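Local coordinates for 4-hydroxy-tetrahydrodipicolinate synthase (Thermotoga maritima, PDB 3PB0), which catalyses the condensation of pyruvate with aspartate semialdehyde to 4-hydroxy-tetrahydrodipicolinate, a step of lysine biosynthesis, at residues 107-112 with 146-151; 152-157 with 184-189; 164-169 with 190-195. The protein carries 3 engineered substitutions. All blocks are in the same frame, centred on the assembly; numbering follows the deposited sequence.

Contact 1: residues 107-112 with 146-151; sequences VVTPYY and VNVLPE
With chi1 of T109 at 53°, OG1 stands between the backbone nitrogen and the carbonyl carbon, and CG2, lying opposite the carbonyl carbon, is carried towards V148. V148 answers with chi1 178°, which places its own CG2 beside the backbone nitrogen, and the two side chains run antiparallel where they meet. The methyls T109 CG2 and V148 CG2 are only 3.4 Å apart, closer than carbon atoms usually pack. The other branch of T109 serves V146: OG1 sits 4.0 Å from V146 CB, so the hydroxyl rests against the valine without bonding to it. A water bridges the polar groups instead, at a short 2.5 Å from T109 OG1, while it donates to V146 O over 2.6 Å. The touching residues T109 to Y111 and V146 to V148 lie in loops on the C-terminal side of the adjacent TIM-barrel strands 104-108 and 134-139, the face that carries the active site. One continues from strand 104-108; the other comes after the short helix 141-144 and leads into helix 150-159, with L149 at the N-cap position. Y112, in the first loop, is predicted to belong to the proton relay, and Y111 lays its CD1 over the centre of the Y112 ring. Further along, V146 CG2 reaches P110 O at 3.9 Å and Y111 CA at 4.2 Å. P110 O is buried by this methyl and has no hydrogen-bond partner in the model. Helix 117-129 flanks the site, with Y124 against T109 and L120 against V146, and N139 accepts a hydrogen bond from V148 N through OD1.

Contact 2: residues 152-157 with 184-189; sequences TAARIA and KQARSD
Two adjacent outer helices of the barrel, 150-159 and 173-186, meet where A154 and A157 of the first face A186 and R187 at the end of the second. Alanines permit the close approach: A186 CB lies 3.4 Å from A154 O and 4.2 Å from A154 CB, while A157 CB is 4.3 Å from A186 CB. Just beyond, R187 is the first residue to leave helical geometry. Its chain starts out with CG anti to the backbone nitrogen (chi1 -167°) and then bends at chi3, which turns the guanidinium back to the last turn of helix 150-159. In this (beta/alpha)8 fold the two helices follow each other in the outer layer, with strand 163-168 between them in sequence. R187 grips A157 O side-on with two nitrogens. NH2 donates over 2.9 Å to A157 O, in the carbonyl plane and on a lone pair; NE donates to the same A157 O over 3.1 Å, its approach tilted from that plane. The oxygen lies close to the guanidinium plane, at its edge. A water also donates to A157 O and makes a weak bond with R187 NE. A leucine in place of R187 would probably leave A157 O without either protein donor and the end of this helix without a neighbouring positive charge. Such a charge is likely to be favourable there, because carbonyls near a helix C-terminus carry the negative end of its dipole. R187 NH2 also makes a weak hydrogen bond to V163 O.

Contact 3: residues 164-169 with 190-195; sequences VGIKEA and FMVWSG
E168 N donates to W193 O over 2.7 Å, a nearly straight bond (169° at the hydrogen) and the shortest of five that join strands 163-168 and 191-194. These strands are parallel neighbours in the TIM barrel and are connected through helix 173-186 as a beta-alpha-beta unit. M191 N bonds V164 O, and I166 N, W193 N and G195 N continue the pairing with M191 O, I166 O and E168 O. On the helix side, I166 CG2 packs 3.9 Å from V192 CG1, the two side chains running alongside each other. A chi1 of -173° swings the F190 ring away from its own nitrogen and lays one face against the neighbouring chain: G165 CA stands 3.7 Å from the ring centroid of F190 in a CH-pi contact, and I166 CG2 touches its CE2. Across the sheet, the W193 ring occupies the place beside G165, where a beta carbon would collide with W193 CZ3 and M191 O; V164 CG1 meets this ring at its edge. W193 NE1 bonds F8 O, and the F8 ring stacks on W193. The E168 carboxylate turns away to N139, Q175, T179 and the backbone of N170, which together hold both its oxygens. K167, predicted to form the Schiff base with substrate, runs fully extended into the barrel towards Y138 and I212. Its CE passes 3.6 Å from G195 CA, and K167 NZ makes a weak bond of 3.3 Å to a water that donates to G195 O.

In the fold
The three contacts lie in one sector of the (beta/alpha)8 barrel. Contact 1 closes before the others open; contacts 2 and 3 interleave along the chain. The centres of contacts 1 and 2 are about 15 Å apart, those of contacts 1 and 3 about 13 Å, and those of contacts 2 and 3 about 11 Å. Helix 150-159 is common to contacts 1 and 2, which touch where V148 meets A153. Contacts 2 and 3 touch more widely: A157 packs on F190, A153 on I166, and K184 NZ bonds F190 O. Contact 2 thus joins the outer helices, contact 3 the strands beneath them with the predicted Schiff-base lysine, and contact 1 the loops at the catalytic end.

Contact 1: residues 107-112 with 146-151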
ATOM      1  N   VAL A 107       7.912   5.242  -2.302  1.00 19.24           N
ATOM      2  CA  VAL A 107       8.390   6.238  -3.260  1.00 20.04           C
ATOM      3  C   VAL A 107       8.082   5.900  -4.726  1.00 20.83           C
ATOM      4  O   VAL A 107       8.690   4.997  -5.323  1.00 21.13           O
ATOM      5  CB  VAL A 107       9.925   6.509  -3.072  1.00 19.62           C
ATOM      6  CG1 VAL A 107      10.411   7.563  -4.069  1.00 19.40           C
ATOM      7  CG2 VAL A 107      10.214   6.955  -1.632  1.00 19.16           C
ATOM      8  N   VAL A 108       7.137   6.647  -5.295  1.00 22.36           N
ATOM      9  CA  VAL A 108       6.682   6.476  -6.683  1.00 22.89           C
ATOM     10  C   VAL A 108       7.717   6.944  -7.696  1.00 23.82           C
ATOM     11  O   VAL A 108       8.472   7.861  -7.421  1.00 24.10           O
ATOM     12  CB  VAL A 108       5.326   7.208  -6.937  1.00 23.16           C
ATOM     13  CG1 VAL A 108       5.496   8.721  -7.007  1.00 21.97           C
ATOM     14  CG2 VAL A 108       4.639   6.675  -8.214  1.00 22.65           C
ATOM     15  N   THR A 109       7.756   6.293  -8.858  1.00 25.60           N
ATOM     16  CA  THR A 109       8.614   6.724  -9.963  1.00 27.70           C
ATOM     17  C   THR A 109       8.308   8.170 -10.316  1.00 29.97           C
ATOM     18  O   THR A 109       7.141   8.557 -10.330  1.00 30.67           O
ATOM     19  CB  THR A 109       8.360   5.901 -11.254  1.00 27.46           C
ATOM     20  OG1 THR A 109       6.959   5.930 -11.573  1.00 25.84           O
ATOM     21  CG2 THR A 109       8.827   4.466 -11.096  1.00 25.93           C
ATOM     22  N   PRO A 110       9.345   8.975 -10.604  1.00 32.38           N
ATOM     23  CA  PRO A 110       9.094  10.277 -11.232  1.00 34.34           C
ATOM     24  C   PRO A 110       8.361  10.063 -12.555  1.00 36.17           C
ATOM     25  O   PRO A 110       8.502   8.997 -13.164  1.00 36.14           O
ATOM     26  CB  PRO A 110      10.507  10.822 -11.484  1.00 34.43           C
ATOM     27  CG  PRO A 110      11.389   9.609 -11.524  1.00 33.83           C
ATOM     28  CD  PRO A 110      10.788   8.699 -10.474  1.00 32.53           C
ATOM     29  N   TYR A 111       7.576  11.045 -12.996  1.00 38.76           N
ATOM     30  CA  TYR A 111       6.770  10.851 -14.210  1.00 41.26           C
ATOM     31  C   TYR A 111       7.053  11.779 -15.387  1.00 42.53           C
ATOM     32  O   TYR A 111       6.795  11.407 -16.538  1.00 42.91           O
ATOM     33  CB  TYR A 111       5.261  10.816 -13.910  1.00 41.85           C
ATOM     34  CG  TYR A 111       4.869  11.175 -12.493  1.00 44.12           C
ATOM     35  CD1 TYR A 111       4.721  12.508 -12.098  1.00 46.57           C
ATOM     36  CD2 TYR A 111       4.631  10.174 -11.548  1.00 46.18           C
ATOM     37  CE1 TYR A 111       4.356  12.831 -10.790  1.00 47.71           C
ATOM     38  CE2 TYR A 111       4.268  10.482 -10.241  1.00 47.20           C
ATOM     39  CZ  TYR A 111       4.130  11.810  -9.870  1.00 48.72           C
ATOM     40  OH  TYR A 111       3.768  12.113  -8.577  1.00 49.83           O
ATOM     41  N   TYR A 112       7.586  12.968 -15.122  1.00 43.88           N
ATOM     42  CA  TYR A 112       7.710  13.958 -16.193  1.00 45.17           C
ATOM     43  C   TYR A 112       8.818  13.660 -17.199  1.00 45.82           C
ATOM     44  O   TYR A 112       9.818  13.006 -16.870  1.00 46.16           O
ATOM     45  CB  TYR A 112       7.822  15.381 -15.635  1.00 45.14           C
ATOM     46  CG  TYR A 112       6.638  15.787 -14.786  1.00 45.96           C
ATOM     47  CD1 TYR A 112       5.325  15.570 -15.224  1.00 46.35           C
ATOM     48  CD2 TYR A 112       6.827  16.389 -13.543  1.00 46.32           C
ATOM     49  CE1 TYR A 112       4.235  15.941 -14.443  1.00 46.63           C
ATOM     50  CE2 TYR A 112       5.745  16.765 -12.760  1.00 47.09           C
ATOM     51  CZ  TYR A 112       4.456  16.538 -13.212  1.00 46.74           C
ATOM     52  OH  TYR A 112       3.396  16.914 -12.413  1.00 48.04           O
ATOM     53  N   VAL A 146       4.895   5.042 -16.574  1.00 27.29           N
ATOM     54  CA  VAL A 146       6.319   4.717 -16.419  1.00 26.34           C
ATOM     55  C   VAL A 146       6.461   3.357 -15.730  1.00 25.55           C
ATOM     56  O   VAL A 146       5.906   3.139 -14.650  1.00 25.84           O
ATOM     57  CB  VAL A 146       7.073   5.809 -15.603  1.00 26.35           C
ATOM     58  CG1 VAL A 146       8.526   5.438 -15.405  1.00 26.16           C
ATOM     59  CG2 VAL A 146       6.977   7.165 -16.304  1.00 27.19           C
ATOM     60  N   ASN A 147       7.199   2.447 -16.361  1.00 24.33           N
ATOM     61  CA  ASN A 147       7.419   1.116 -15.815  1.00 23.49           C
ATOM     62  C   ASN A 147       8.879   0.895 -15.405  1.00 23.09           C
ATOM     63  O   ASN A 147       9.788   1.072 -16.217  1.00 23.39           O
ATOM     64  CB  ASN A 147       6.981   0.055 -16.834  1.00 23.10           C
ATOM     65  CG  ASN A 147       6.961  -1.345 -16.257  1.00 23.75           C
ATOM     66  OD1 ASN A 147       6.430  -1.582 -15.162  1.00 24.69           O
ATOM     67  ND2 ASN A 147       7.532  -2.292 -16.992  1.00 22.73           N
ATOM     68  N   VAL A 148       9.094   0.499 -14.154  1.00 22.00           N
ATOM     69  CA  VAL A 148      10.415   0.062 -13.704  1.00 21.85           C
ATOM     70  C   VAL A 148      10.581  -1.352 -14.267  1.00 21.70           C
ATOM     71  O   VAL A 148       9.817  -2.254 -13.906  1.00 21.06           O
ATOM     72  CB  VAL A 148      10.547   0.042 -12.145  1.00 21.82           C
ATOM     73  CG1 VAL A 148      11.946  -0.466 -11.701  1.00 21.29           C
ATOM     74  CG2 VAL A 148      10.251   1.414 -11.526  1.00 22.12           C
ATOM     75  N   LEU A 149      11.552  -1.535 -15.169  1.00 21.79           N
ATOM     76  CA  LEU A 149      11.844  -2.858 -15.719  1.00 22.28           C
ATOM     77  C   LEU A 149      12.379  -3.763 -14.628  1.00 22.12           C
ATOM     78  O   LEU A 149      13.086  -3.288 -13.740  1.00 22.03           O
ATOM     79  CB  LEU A 149      12.865  -2.780 -16.865  1.00 22.78           C
ATOM     80  CG  LEU A 149      12.535  -1.970 -18.129  1.00 23.65           C
ATOM     81  CD1 LEU A 149      13.841  -1.749 -18.890  1.00 26.20           C
ATOM     82  CD2 LEU A 149      11.500  -2.648 -19.033  1.00 24.59           C
ATOM     83  N   PRO A 150      12.060  -5.075 -14.693  1.00 22.22           N
ATOM     84  CA  PRO A 150      12.554  -6.008 -13.679  1.00 22.31           C
ATOM     85  C   PRO A 150      14.077  -5.980 -13.480  1.00 22.66           C
ATOM     86  O   PRO A 150      14.553  -6.193 -12.348  1.00 22.68           O
ATOM     87  CB  PRO A 150      12.076  -7.367 -14.198  1.00 22.22           C
ATOM     88  CG  PRO A 150      10.829  -7.043 -14.941  1.00 21.94           C
ATOM     89  CD  PRO A 150      11.118  -5.732 -15.619  1.00 22.16           C
ATOM     90  N   GLU A 151      14.824  -5.701 -14.547  1.00 22.61           N
ATOM     91  CA  GLU A 151      16.286  -5.588 -14.473  1.00 23.04           C
ATOM     92  C   GLU A 151      16.713  -4.324 -13.752  1.00 22.46           C
ATOM     93  O   GLU A 151      17.732  -4.316 -13.058  1.00 22.84           O
ATOM     94  CB  GLU A 151      16.927  -5.613 -15.866  1.00 23.85           C
ATOM     95  CG  GLU A 151      16.583  -6.831 -16.707  1.00 26.41           C
ATOM     96  CD  GLU A 151      15.304  -6.653 -17.526  1.00 31.40           C
ATOM     97  OE1 GLU A 151      14.859  -5.507 -17.754  1.00 32.60           O
ATOM     98  OE2 GLU A 151      14.749  -7.673 -17.966  1.00 34.14           O
TER
HETATM   99  O   HOH W   1       5.440   4.011 -12.281  1.00 16.37           O

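Contact 2: residues 152-157 with 184-189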
ATOM      1  N   THR A 152      15.949  -3.248 -13.936  1.00 22.06           N
ATOM      2  CA  THR A 152      16.193  -1.989 -13.211  1.00 21.31           C
ATOM      3  C   THR A 152      15.950  -2.150 -11.698  1.00 20.28           C
ATOM      4  O   THR A 152      16.744  -1.682 -10.873  1.00 20.19           O
ATOM      5  CB  THR A 152      15.349  -0.837 -13.808  1.00 21.54           C
ATOM      6  OG1 THR A 152      15.558  -0.792 -15.228  1.00 21.78           O
ATOM      7  CG2 THR A 152      15.745   0.521 -13.196  1.00 21.51           C
ATOM      8  N   ALA A 153      14.861  -2.829 -11.340  1.00 19.62           N
ATOM      9  CA  ALA A 153      14.566  -3.144  -9.935  1.00 19.00           C
ATOM     10  C   ALA A 153      15.661  -4.015  -9.317  1.00 19.02           C
ATOM     11  O   ALA A 153      16.002  -3.854  -8.138  1.00 19.31           O
ATOM     12  CB  ALA A 153      13.203  -3.826  -9.820  1.00 18.41           C
ATOM     13  N   ALA A 154      16.208  -4.934 -10.108  1.00 18.91           N
ATOM     14  CA  ALA A 154      17.296  -5.801  -9.650  1.00 20.30           C
ATOM     15  C   ALA A 154      18.617  -5.036  -9.426  1.00 21.19           C
ATOM     16  O   ALA A 154      19.342  -5.342  -8.492  1.00 21.62           O
ATOM     17  CB  ALA A 154      17.490  -6.987 -10.601  1.00 19.80           C
ATOM     18  N   ARG A 155      18.897  -4.027 -10.257  1.00 22.30           N
ATOM     19  CA  ARG A 155      20.019  -3.090 -10.032  1.00 23.27           C
ATOM     20  C   ARG A 155      19.879  -2.370  -8.714  1.00 22.95           C
ATOM     21  O   ARG A 155      20.814  -2.311  -7.900  1.00 23.33           O
ATOM     22  CB  ARG A 155      20.045  -2.009 -11.106  1.00 23.41           C
ATOM     23  CG  ARG A 155      20.731  -2.349 -12.386  1.00 26.94           C
ATOM     24  CD  ARG A 155      21.058  -1.051 -13.136  1.00 31.72           C
ATOM     25  NE  ARG A 155      22.218  -0.353 -12.575  1.00 35.38           N
ATOM     26  CZ  ARG A 155      22.641   0.850 -12.969  1.00 37.83           C
ATOM     27  NH1 ARG A 155      21.996   1.523 -13.921  1.00 38.94           N
ATOM     28  NH2 ARG A 155      23.711   1.388 -12.405  1.00 38.39           N
ATOM     29  N   ILE A 156      18.703  -1.773  -8.538  1.00 23.00           N
ATOM     30  CA  ILE A 156      18.303  -1.150  -7.289  1.00 22.19           C
ATOM     31  C   ILE A 156      18.528  -2.122  -6.127  1.00 21.86           C
ATOM     32  O   ILE A 156      19.200  -1.788  -5.161  1.00 21.78           O
ATOM     33  CB  ILE A 156      16.830  -0.632  -7.372  1.00 22.58           C
ATOM     34  CG1 ILE A 156      16.751   0.617  -8.256  1.00 22.65           C
ATOM     35  CG2 ILE A 156      16.278  -0.330  -5.989  1.00 22.03           C
ATOM     36  CD1 ILE A 156      15.358   0.919  -8.819  1.00 22.86           C
ATOM     37  N   ALA A 157      18.016  -3.343  -6.241  1.00 22.07           N
ATOM     38  CA  ALA A 157      18.203  -4.342  -5.179  1.00 22.11           C
ATOM     39  C   ALA A 157      19.690  -4.566  -4.847  1.00 22.48           C
ATOM     40  O   ALA A 157      20.081  -4.562  -3.678  1.00 22.92           O
ATOM     41  CB  ALA A 157      17.523  -5.669  -5.557  1.00 21.62           C
ATOM     42  N   LYS A 184      15.419 -11.060  -6.493  1.00 18.13           N
ATOM     43  CA  LYS A 184      15.851 -11.977  -5.446  1.00 18.93           C
ATOM     44  C   LYS A 184      17.159 -12.699  -5.799  1.00 19.54           C
ATOM     45  O   LYS A 184      17.859 -13.185  -4.901  1.00 19.69           O
ATOM     46  CB  LYS A 184      14.734 -12.959  -5.069  1.00 18.83           C
ATOM     47  CG  LYS A 184      13.566 -12.268  -4.324  1.00 18.77           C
ATOM     48  CD  LYS A 184      12.345 -13.165  -4.194  1.00 17.21           C
ATOM     49  CE  LYS A 184      11.173 -12.445  -3.485  1.00 14.75           C
ATOM     50  NZ  LYS A 184      11.454 -12.027  -2.067  1.00 14.36           N
ATOM     51  N   GLN A 185      17.478 -12.763  -7.096  1.00 19.77           N
ATOM     52  CA  GLN A 185      18.799 -13.239  -7.555  1.00 20.40           C
ATOM     53  C   GLN A 185      19.885 -12.196  -7.230  1.00 20.42           C
ATOM     54  O   GLN A 185      21.022 -12.548  -6.887  1.00 19.93           O
ATOM     55  CB  GLN A 185      18.778 -13.582  -9.055  1.00 20.62           C
ATOM     56  CG  GLN A 185      18.166 -14.978  -9.351  1.00 21.84           C
ATOM     57  CD  GLN A 185      17.772 -15.201 -10.832  1.00 23.32           C
ATOM     58  OE1 GLN A 185      18.186 -14.474 -11.733  1.00 25.00           O
ATOM     59  NE2 GLN A 185      16.984 -16.227 -11.068  1.00 22.71           N
ATOM     60  N   ALA A 186      19.516 -10.920  -7.324  1.00 20.25           N
ATOM     61  CA  ALA A 186      20.400  -9.807  -6.949  1.00 20.37           C
ATOM     62  C   ALA A 186      20.511  -9.627  -5.425  1.00 20.19           C
ATOM     63  O   ALA A 186      21.570  -9.272  -4.919  1.00 19.93           O
ATOM     64  CB  ALA A 186      19.934  -8.518  -7.603  1.00 20.10           C
ATOM     65  N   ARG A 187      19.417  -9.851  -4.698  1.00 19.88           N
ATOM     66  CA  ARG A 187      19.462  -9.844  -3.226  1.00 20.08           C
ATOM     67  C   ARG A 187      18.419 -10.774  -2.669  1.00 20.38           C
ATOM     68  O   ARG A 187      17.213 -10.525  -2.840  1.00 20.45           O
ATOM     69  CB  ARG A 187      19.231  -8.449  -2.652  1.00 19.45           C
ATOM     70  CG  ARG A 187      19.581  -8.331  -1.180  1.00 19.40           C
ATOM     71  CD  ARG A 187      18.783  -7.232  -0.462  1.00 18.64           C
ATOM     72  NE  ARG A 187      18.977  -5.937  -1.106  1.00 22.22           N
ATOM     73  CZ  ARG A 187      18.360  -4.818  -0.743  1.00 22.57           C
ATOM     74  NH1 ARG A 187      17.488  -4.837   0.261  1.00 22.73           N
ATOM     75  NH2 ARG A 187      18.598  -3.687  -1.401  1.00 21.04           N
ATOM     76  N   SER A 188      18.870 -11.806  -1.956  1.00 20.04           N
ATOM     77  CA  SER A 188      17.980 -12.908  -1.556  1.00 20.78           C
ATOM     78  C   SER A 188      16.682 -12.453  -0.883  1.00 20.47           C
ATOM     79  O   SER A 188      15.619 -13.015  -1.139  1.00 21.22           O
ATOM     80  CB  SER A 188      18.719 -13.903  -0.651  1.00 20.62           C
ATOM     81  OG  SER A 188      18.907 -13.370   0.644  1.00 21.42           O
ATOM     82  N   ASP A 189      16.787 -11.444  -0.019  1.00 20.11           N
ATOM     83  CA  ASP A 189      15.680 -10.980   0.812  1.00 19.25           C
ATOM     84  C   ASP A 189      15.016  -9.669   0.356  1.00 18.37           C
ATOM     85  O   ASP A 189      14.353  -9.018   1.160  1.00 18.44           O
ATOM     86  CB  ASP A 189      16.122 -10.889   2.295  1.00 19.53           C
ATOM     87  CG  ASP A 189      17.197  -9.835   2.542  1.00 20.63           C
ATOM     88  OD1 ASP A 189      17.662  -9.186   1.580  1.00 20.28           O
ATOM     89  OD2 ASP A 189      17.551  -9.621   3.726  1.00 21.30           O
TER
HETATM   90  O   HOH W   2      21.834  -5.534  -1.821  1.00 35.32           O

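Contact 3: residues 164-169 with 190-195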
ATOM      1  N   VAL A 164      14.217  -1.511   0.459  1.00 19.70           N
ATOM      2  CA  VAL A 164      13.848  -2.819   1.040  1.00 18.83           C
ATOM      3  C   VAL A 164      13.125  -3.733   0.051  1.00 17.83           C
ATOM      4  O   VAL A 164      13.244  -4.970   0.106  1.00 17.75           O
ATOM      5  CB  VAL A 164      13.009  -2.666   2.353  1.00 19.10           C
ATOM      6  CG1 VAL A 164      11.755  -1.835   2.127  1.00 20.04           C
ATOM      7  CG2 VAL A 164      12.642  -4.028   2.940  1.00 20.84           C
ATOM      8  N   GLY A 165      12.377  -3.122  -0.856  1.00 16.49           N
ATOM      9  CA  GLY A 165      11.535  -3.883  -1.734  1.00 16.43           C
ATOM     10  C   GLY A 165      10.867  -3.037  -2.787  1.00 15.95           C
ATOM     11  O   GLY A 165      11.223  -1.867  -3.015  1.00 15.11           O
ATOM     12  N   ILE A 166       9.897  -3.657  -3.441  1.00 15.08           N
ATOM     13  CA  ILE A 166       9.145  -2.978  -4.457  1.00 14.94           C
ATOM     14  C   ILE A 166       7.658  -3.321  -4.253  1.00 14.71           C
ATOM     15  O   ILE A 166       7.301  -4.493  -4.018  1.00 14.08           O
ATOM     16  CB  ILE A 166       9.667  -3.368  -5.877  1.00 15.01           C
ATOM     17  CG1 ILE A 166       9.003  -2.525  -6.978  1.00 15.01           C
ATOM     18  CG2 ILE A 166       9.523  -4.884  -6.132  1.00 14.69           C
ATOM     19  CD1 ILE A 166       9.708  -2.679  -8.352  1.00 16.09           C
ATOM     20  N   LYS A 167       6.828  -2.280  -4.265  1.00 13.86           N
ATOM     21  CA  LYS A 167       5.398  -2.431  -4.456  1.00 13.83           C
ATOM     22  C   LYS A 167       5.182  -2.517  -5.961  1.00 14.15           C
ATOM     23  O   LYS A 167       5.278  -1.505  -6.676  1.00 14.96           O
ATOM     24  CB  LYS A 167       4.628  -1.236  -3.872  1.00 13.67           C
ATOM     25  CG  LYS A 167       3.098  -1.344  -4.118  1.00 12.54           C
ATOM     26  CD  LYS A 167       2.321  -0.206  -3.488  1.00 13.15           C
ATOM     27  CE  LYS A 167       0.813  -0.412  -3.688  1.00 13.03           C
ATOM     28  NZ  LYS A 167       0.022   0.826  -3.545  1.00 13.97           N
ATOM     29  N   GLU A 168       4.906  -3.721  -6.448  1.00 14.29           N
ATOM     30  CA  GLU A 168       4.817  -3.966  -7.900  1.00 14.58           C
ATOM     31  C   GLU A 168       3.357  -3.876  -8.328  1.00 14.71           C
ATOM     32  O   GLU A 168       2.587  -4.834  -8.162  1.00 14.26           O
ATOM     33  CB  GLU A 168       5.437  -5.338  -8.248  1.00 15.11           C
ATOM     34  CG  GLU A 168       5.384  -5.787  -9.740  1.00 16.96           C
ATOM     35  CD  GLU A 168       6.010  -4.775 -10.687  1.00 19.48           C
ATOM     36  OE1 GLU A 168       5.386  -3.724 -10.954  1.00 19.63           O
ATOM     37  OE2 GLU A 168       7.123  -5.035 -11.170  1.00 20.02           O
ATOM     38  N   ALA A 169       2.970  -2.713  -8.845  1.00 14.34           N
ATOM     39  CA  ALA A 169       1.580  -2.500  -9.242  1.00 15.38           C
ATOM     40  C   ALA A 169       1.336  -2.660 -10.750  1.00 15.35           C
ATOM     41  O   ALA A 169       0.226  -2.395 -11.230  1.00 16.08           O
ATOM     42  CB  ALA A 169       1.069  -1.142  -8.733  1.00 15.26           C
ATOM     43  N   PHE A 190      15.220  -9.265  -0.902  1.00 17.76           N
ATOM     44  CA  PHE A 190      14.577  -8.053  -1.445  1.00 17.45           C
ATOM     45  C   PHE A 190      13.103  -8.397  -1.566  1.00 16.90           C
ATOM     46  O   PHE A 190      12.742  -9.465  -2.072  1.00 16.83           O
ATOM     47  CB  PHE A 190      15.166  -7.676  -2.815  1.00 17.23           C
ATOM     48  CG  PHE A 190      14.675  -6.348  -3.372  1.00 16.58           C
ATOM     49  CD1 PHE A 190      15.294  -5.156  -3.013  1.00 16.07           C
ATOM     50  CD2 PHE A 190      13.607  -6.300  -4.288  1.00 16.12           C
ATOM     51  CE1 PHE A 190      14.877  -3.930  -3.552  1.00 17.57           C
ATOM     52  CE2 PHE A 190      13.177  -5.080  -4.840  1.00 15.83           C
ATOM     53  CZ  PHE A 190      13.809  -3.889  -4.461  1.00 17.64           C
ATOM     54  N   MET A 191      12.250  -7.522  -1.058  1.00 16.83           N
ATOM     55  CA  MET A 191      10.829  -7.871  -0.943  1.00 16.43           C
ATOM     56  C   MET A 191      10.065  -7.502  -2.200  1.00 15.41           C
ATOM     57  O   MET A 191      10.322  -6.463  -2.794  1.00 14.85           O
ATOM     58  CB  MET A 191      10.213  -7.201   0.280  1.00 16.62           C
ATOM     59  CG  MET A 191      10.907  -7.531   1.605  1.00 18.73           C
ATOM     60  SD  MET A 191      10.878  -9.294   2.003  1.00 21.71           S
ATOM     61  CE  MET A 191       9.282  -9.482   2.749  1.00 19.18           C
ATOM     62  N   VAL A 192       9.144  -8.367  -2.627  1.00 14.43           N
ATOM     63  CA  VAL A 192       8.260  -8.002  -3.718  1.00 13.50           C
ATOM     64  C   VAL A 192       6.820  -8.146  -3.257  1.00 12.85           C
ATOM     65  O   VAL A 192       6.353  -9.236  -2.902  1.00 12.50           O
ATOM     66  CB  VAL A 192       8.496  -8.809  -5.021  1.00 13.88           C
ATOM     67  CG1 VAL A 192       7.621  -8.246  -6.130  1.00 12.84           C
ATOM     68  CG2 VAL A 192       9.960  -8.754  -5.430  1.00 13.76           C
ATOM     69  N   TRP A 193       6.136  -7.017  -3.219  1.00 12.10           N
ATOM     70  CA  TRP A 193       4.762  -7.001  -2.787  1.00 11.51           C
ATOM     71  C   TRP A 193       3.882  -6.622  -3.929  1.00 10.73           C
ATOM     72  O   TRP A 193       4.192  -5.680  -4.671  1.00 10.56           O
ATOM     73  CB  TRP A 193       4.561  -5.991  -1.662  1.00 10.83           C
ATOM     74  CG  TRP A 193       5.336  -6.258  -0.397  1.00 12.14           C
ATOM     75  CD1 TRP A 193       5.095  -7.232   0.541  1.00 11.81           C
ATOM     76  CD2 TRP A 193       6.429  -5.475   0.109  1.00 13.56           C
ATOM     77  NE1 TRP A 193       5.990  -7.118   1.583  1.00 12.76           N
ATOM     78  CE2 TRP A 193       6.815  -6.045   1.348  1.00 13.01           C
ATOM     79  CE3 TRP A 193       7.126  -4.357  -0.370  1.00 13.33           C
ATOM     80  CZ2 TRP A 193       7.876  -5.532   2.115  1.00 14.49           C
ATOM     81  CZ3 TRP A 193       8.196  -3.851   0.394  1.00 12.50           C
ATOM     82  CH2 TRP A 193       8.549  -4.441   1.627  1.00 13.34           C
ATOM     83  N   SER A 194       2.760  -7.328  -4.060  1.00 10.23           N
ATOM     84  CA  SER A 194       1.775  -6.943  -5.060  1.00 10.55           C
ATOM     85  C   SER A 194       1.167  -5.591  -4.720  1.00 10.72           C
ATOM     86  O   SER A 194       0.834  -5.315  -3.563  1.00 10.97           O
ATOM     87  CB  SER A 194       0.655  -7.983  -5.198  1.00  9.76           C
ATOM     88  OG  SER A 194      -0.326  -7.472  -6.098  1.00 11.77           O
ATOM     89  N   GLY A 195       1.062  -4.739  -5.732  1.00 11.38           N
ATOM     90  CA  GLY A 195       0.366  -3.460  -5.613  1.00 12.03           C
ATOM     91  C   GLY A 195      -1.086  -3.532  -6.072  1.00 13.39           C
ATOM     92  O   GLY A 195      -1.777  -2.501  -6.184  1.00 14.21           O
TER
HETATM   93  O   HOH W   3      -1.425   0.471  -6.454  1.00 24.73           O